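Long-range contact in nitrite oxidoreductase subunit A (Kuenenia stuttgartiensis, PDB 7B04), which is a molybdopterin oxidoreductase family protein, similar to NarG, that holds a molybdenum atom, two MD1 groups and an iron-sulfur cluster: residues Y270-D275 and I1094-K1099. Residues are numbered along the deposited sequence; the frame is centred on the assembly and turned at random.
With MO (molybdenum atom), chain C; MD1 (phosphoric acid 4-(2-amino-4-oxo-3,4,5,6,-tetrahydro-pteridin-6-yl)-2-hydroxy-3,4-dimercapto-but-3-en-yl ester guanylate ester), chain D.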
loop_
_atom_site.group_PDB
_atom_site.type_symbol
_atom_site.label_atom_id
_atom_site.label_comp_id
_atom_site.label_asym_id
_atom_site.label_seq_id
_atom_site.Cartn_x
_atom_site.Cartn_y
_atom_site.Cartn_z
ATOM N N TYR B 270 -5.179 -19.987 -8.395
ATOM C CA TYR B 270 -3.747 -19.808 -8.178
ATOM C C TYR B 270 -3.013 -19.648 -9.501
ATOM O O TYR B 270 -2.240 -18.702 -9.689
ATOM C CB TYR B 270 -3.211 -21.004 -7.388
ATOM C CG TYR B 270 -1.815 -20.860 -6.817
ATOM C CD1 TYR B 270 -1.393 -19.671 -6.244
ATOM C CD2 TYR B 270 -0.941 -21.939 -6.805
ATOM C CE1 TYR B 270 -0.129 -19.554 -5.695
ATOM C CE2 TYR B 270 0.323 -21.830 -6.260
ATOM C CZ TYR B 270 0.728 -20.633 -5.713
ATOM O OH TYR B 270 1.989 -20.519 -5.174
ATOM N N THR B 271 -3.217 -20.590 -10.416
ATOM C CA THR B 271 -2.538 -20.541 -11.703
ATOM C C THR B 271 -3.009 -19.368 -12.554
ATOM O O THR B 271 -2.194 -18.714 -13.215
ATOM C CB THR B 271 -2.745 -21.864 -12.419
ATOM O OG1 THR B 271 -4.146 -22.067 -12.654
ATOM C CG2 THR B 271 -2.207 -22.976 -11.553
ATOM N N TRP B 272 -4.322 -19.112 -12.582
ATOM C CA TRP B 272 -4.861 -18.016 -13.385
ATOM C C TRP B 272 -4.147 -16.701 -13.100
ATOM O O TRP B 272 -3.900 -15.906 -14.014
ATOM C CB TRP B 272 -6.361 -17.873 -13.132
ATOM C CG TRP B 272 -6.915 -16.546 -13.543
ATOM C CD1 TRP B 272 -7.556 -15.643 -12.749
ATOM C CD2 TRP B 272 -6.872 -15.968 -14.853
ATOM N NE1 TRP B 272 -7.920 -14.540 -13.482
ATOM C CE2 TRP B 272 -7.512 -14.715 -14.778
ATOM C CE3 TRP B 272 -6.359 -16.391 -16.083
ATOM C CZ2 TRP B 272 -7.650 -13.882 -15.884
ATOM C CZ3 TRP B 272 -6.497 -15.563 -17.176
ATOM C CH2 TRP B 272 -7.138 -14.323 -17.070
ATOM N N HIS B 273 -3.820 -16.447 -11.838
ATOM C CA HIS B 273 -3.136 -15.215 -11.470
ATOM C C HIS B 273 -1.637 -15.257 -11.751
ATOM O O HIS B 273 -0.955 -14.254 -11.521
ATOM C CB HIS B 273 -3.393 -14.915 -9.990
ATOM C CG HIS B 273 -4.813 -14.544 -9.686
ATOM N ND1 HIS B 273 -5.326 -14.554 -8.407
ATOM C CD2 HIS B 273 -5.826 -14.151 -10.494
ATOM C CE1 HIS B 273 -6.596 -14.192 -8.441
ATOM N NE2 HIS B 273 -6.922 -13.937 -9.695
ATOM N N GLY B 274 -1.110 -16.365 -12.266
ATOM C CA GLY B 274 0.324 -16.470 -12.451
ATOM C C GLY B 274 1.100 -16.629 -11.169
ATOM O O GLY B 274 2.297 -16.332 -11.136
ATOM N N ASP B 275 0.446 -17.103 -10.110
ATOM C CA ASP B 275 1.034 -17.139 -8.781
ATOM C C ASP B 275 1.802 -18.429 -8.488
ATOM O O ASP B 275 2.709 -18.413 -7.646
ATOM C CB ASP B 275 -0.064 -16.942 -7.732
ATOM C CG ASP B 275 -0.625 -15.525 -7.709
ATOM O OD1 ASP B 275 0.094 -14.572 -8.074
ATOM O OD2 ASP B 275 -1.798 -15.371 -7.305
ATOM N N ILE B 1094 -1.950 -24.071 -16.547
ATOM C CA ILE B 1094 -1.388 -22.865 -17.156
ATOM C C ILE B 1094 -1.163 -21.798 -16.100
ATOM O O ILE B 1094 -2.065 -21.465 -15.319
ATOM C CB ILE B 1094 -2.295 -22.308 -18.263
ATOM C CG1 ILE B 1094 -2.235 -23.153 -19.529
ATOM C CG2 ILE B 1094 -1.855 -20.921 -18.634
ATOM C CD1 ILE B 1094 -2.874 -22.446 -20.756
ATOM N N ASN B 1095 0.046 -21.242 -16.088
ATOM C CA ASN B 1095 0.440 -20.184 -15.164
ATOM C C ASN B 1095 0.623 -18.912 -15.981
ATOM O O ASN B 1095 1.617 -18.764 -16.700
ATOM C CB ASN B 1095 1.726 -20.551 -14.441
ATOM C CG ASN B 1095 1.742 -20.057 -13.015
ATOM O OD1 ASN B 1095 0.991 -20.542 -12.168
ATOM N ND2 ASN B 1095 2.589 -19.074 -12.739
ATOM N N THR B 1096 -0.353 -18.013 -15.901
ATOM C CA THR B 1096 -0.390 -16.864 -16.793
ATOM C C THR B 1096 0.792 -15.935 -16.546
ATOM O O THR B 1096 1.291 -15.797 -15.421
ATOM C CB THR B 1096 -1.683 -16.093 -16.619
ATOM O OG1 THR B 1096 -1.658 -15.419 -15.356
ATOM C CG2 THR B 1096 -2.871 -17.037 -16.722
ATOM N N VAL B 1097 1.239 -15.296 -17.623
ATOM C CA VAL B 1097 2.415 -14.428 -17.586
ATOM C C VAL B 1097 2.092 -13.061 -18.176
ATOM O O VAL B 1097 2.023 -12.915 -19.406
ATOM C CB VAL B 1097 3.576 -15.090 -18.340
ATOM C CG1 VAL B 1097 4.147 -16.174 -17.487
ATOM C CG2 VAL B 1097 3.101 -15.658 -19.703
ATOM N N PRO B 1098 1.900 -12.028 -17.351
ATOM C CA PRO B 1098 1.653 -10.694 -17.919
ATOM C C PRO B 1098 2.913 -9.965 -18.340
ATOM O O PRO B 1098 2.818 -9.007 -19.120
ATOM C CB PRO B 1098 0.939 -9.949 -16.779
ATOM C CG PRO B 1098 0.498 -11.014 -15.827
ATOM C CD PRO B 1098 1.539 -12.077 -15.924
ATOM N N LYS B 1099 4.083 -10.391 -17.867
ATOM C CA LYS B 1099 5.329 -9.685 -18.137
ATOM C C LYS B 1099 6.007 -10.101 -19.438
ATOM O O LYS B 1099 6.972 -9.443 -19.847
ATOM C CB LYS B 1099 6.289 -9.861 -16.960
ATOM C CG LYS B 1099 5.739 -9.226 -15.697
ATOM C CD LYS B 1099 6.687 -9.314 -14.524
ATOM C CE LYS B 1099 6.052 -8.667 -13.304
ATOM N NZ LYS B 1099 6.957 -8.647 -12.130
HETATM MO MO MO C . -1.277 -13.319 -7.001
HETATM P PB MD1 D . -8.284 -10.587 -7.906
HETATM O O3B MD1 D . -7.986 -9.189 -7.093
HETATM O O1B MD1 D . -9.259 -10.284 -9.016
HETATM O O2B MD1 D . -8.905 -11.585 -6.958
HETATM O O3A MD1 D . -6.915 -11.256 -8.547
HETATM C C10 MD1 D . -5.641 -10.943 -8.063
HETATM C C11 MD1 D . -4.642 -10.881 -9.255
HETATM O O11 MD1 D . -4.468 -9.351 -9.713
HETATM C C12 MD1 D . -3.482 -11.461 -8.943
HETATM S S12 MD1 D . -3.221 -12.038 -7.241
HETATM C C13 MD1 D . -2.293 -11.714 -9.916
HETATM S S13 MD1 D . -0.867 -12.525 -9.133
HETATM C C14 MD1 D . -2.158 -11.385 -11.328
HETATM N N15 MD1 D . -1.095 -10.188 -11.375
HETATM C C16 MD1 D . -1.038 -9.452 -12.577
HETATM C C15 MD1 D . 0.099 -8.518 -12.793
HETATM O O14 MD1 D . 0.939 -8.416 -11.964
HETATM N N17 MD1 D . 0.180 -7.719 -14.044
HETATM C C17 MD1 D . -0.919 -7.849 -15.119
HETATM N N16 MD1 D . -0.835 -7.072 -16.341
HETATM N N18 MD1 D . -2.076 -8.796 -14.914
HETATM C C20 MD1 D . -2.175 -9.582 -13.713
HETATM N N8 MD1 D . -3.276 -10.440 -13.569
HETATM C C7 MD1 D . -3.390 -11.217 -12.177
HETATM P PA MD1 D . -9.130 -8.396 -6.205
HETATM O O1A MD1 D . -8.479 -7.601 -5.099
HETATM O O2A MD1 D . -9.857 -7.467 -7.132
HETATM O "O5'" MD1 D . -10.281 -9.386 -5.571
HETATM C "C5'" MD1 D . -11.135 -8.805 -4.624
HETATM C "C4'" MD1 D . -12.487 -8.370 -5.288
HETATM O "O4'" MD1 D . -13.677 -8.924 -4.455
HETATM C "C1'" MD1 D . -14.210 -7.707 -3.638
HETATM N N9 MD1 D . -14.376 -8.057 -2.200
HETATM C C4 MD1 D . -15.304 -8.936 -1.862
HETATM N N3 MD1 D . -16.275 -9.701 -2.686
HETATM C C2 MD1 D . -17.199 -10.621 -2.036
HETATM N N2 MD1 D . -18.141 -11.362 -2.844
HETATM N N1 MD1 D . -17.183 -10.801 -0.607
HETATM C C6 MD1 D . -16.245 -10.062 0.177
HETATM O O6 MD1 D . -16.226 -10.206 1.353
HETATM C C5 MD1 D . -15.273 -9.093 -0.510
HETATM N N7 MD1 D . -14.320 -8.298 -0.037
HETATM C C8 MD1 D . -13.755 -7.648 -1.079
HETATM C "C2'" MD1 D . -13.349 -6.781 -3.791
HETATM O "O2'" MD1 D . -14.010 -5.481 -3.826
HETATM C "C3'" MD1 D . -12.621 -7.099 -5.245
HETATM O "O3'" MD1 D . -13.486 -6.635 -6.324
#
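The type I beta turn from T271 to G274, which leads into the molybdenum ligand D275, meets the loop 1094-1099 through T1096 in the buried molybdenum site of this molybdopterin oxidoreductase. Threonine suits the junction because its branched CB carries both a hydroxyl and a methyl. T1096 OG1, set between its backbone N and carbonyl carbon (chi1 71°), donates to W272 O over 2.7 Å, from above the carbonyl plane; the same OG1 is also hydrogen-bonded to K661 NZ. T1096 CG2 lies 3.6 Å from W272 CE3, approaching the indole obliquely. From the backbone, T1096 N makes a weak hydrogen bond to T271 O (3.3 Å), the carbonyl that also closes the turn by accepting G274 N. Positive phi favours glycine at G274, and T1096 O, 3.2 Å from G274 CA, lies close to where a side chain would begin. The amide of N1095 reaches the same turn, ND2 lying 3.2 Å from G274 O, while OD1 makes a weak hydrogen bond to Q276 N just beyond D275. At the metal, D275 binds molybdenum through OD1 and OD2, each at 2.1 Å. MD1 C10 lies 3.4 Å above one face of the H273 ring, offset toward the rim, and P1098 CB lies 3.3 Å from MD1 C17. K1099 NZ forms a salt bridge with O1A of the other MD1. The two segments thus meet beside molybdenum and contribute to both MD1 pockets, and the polar grip on the turn is consistent with a second-shell role in positioning D275.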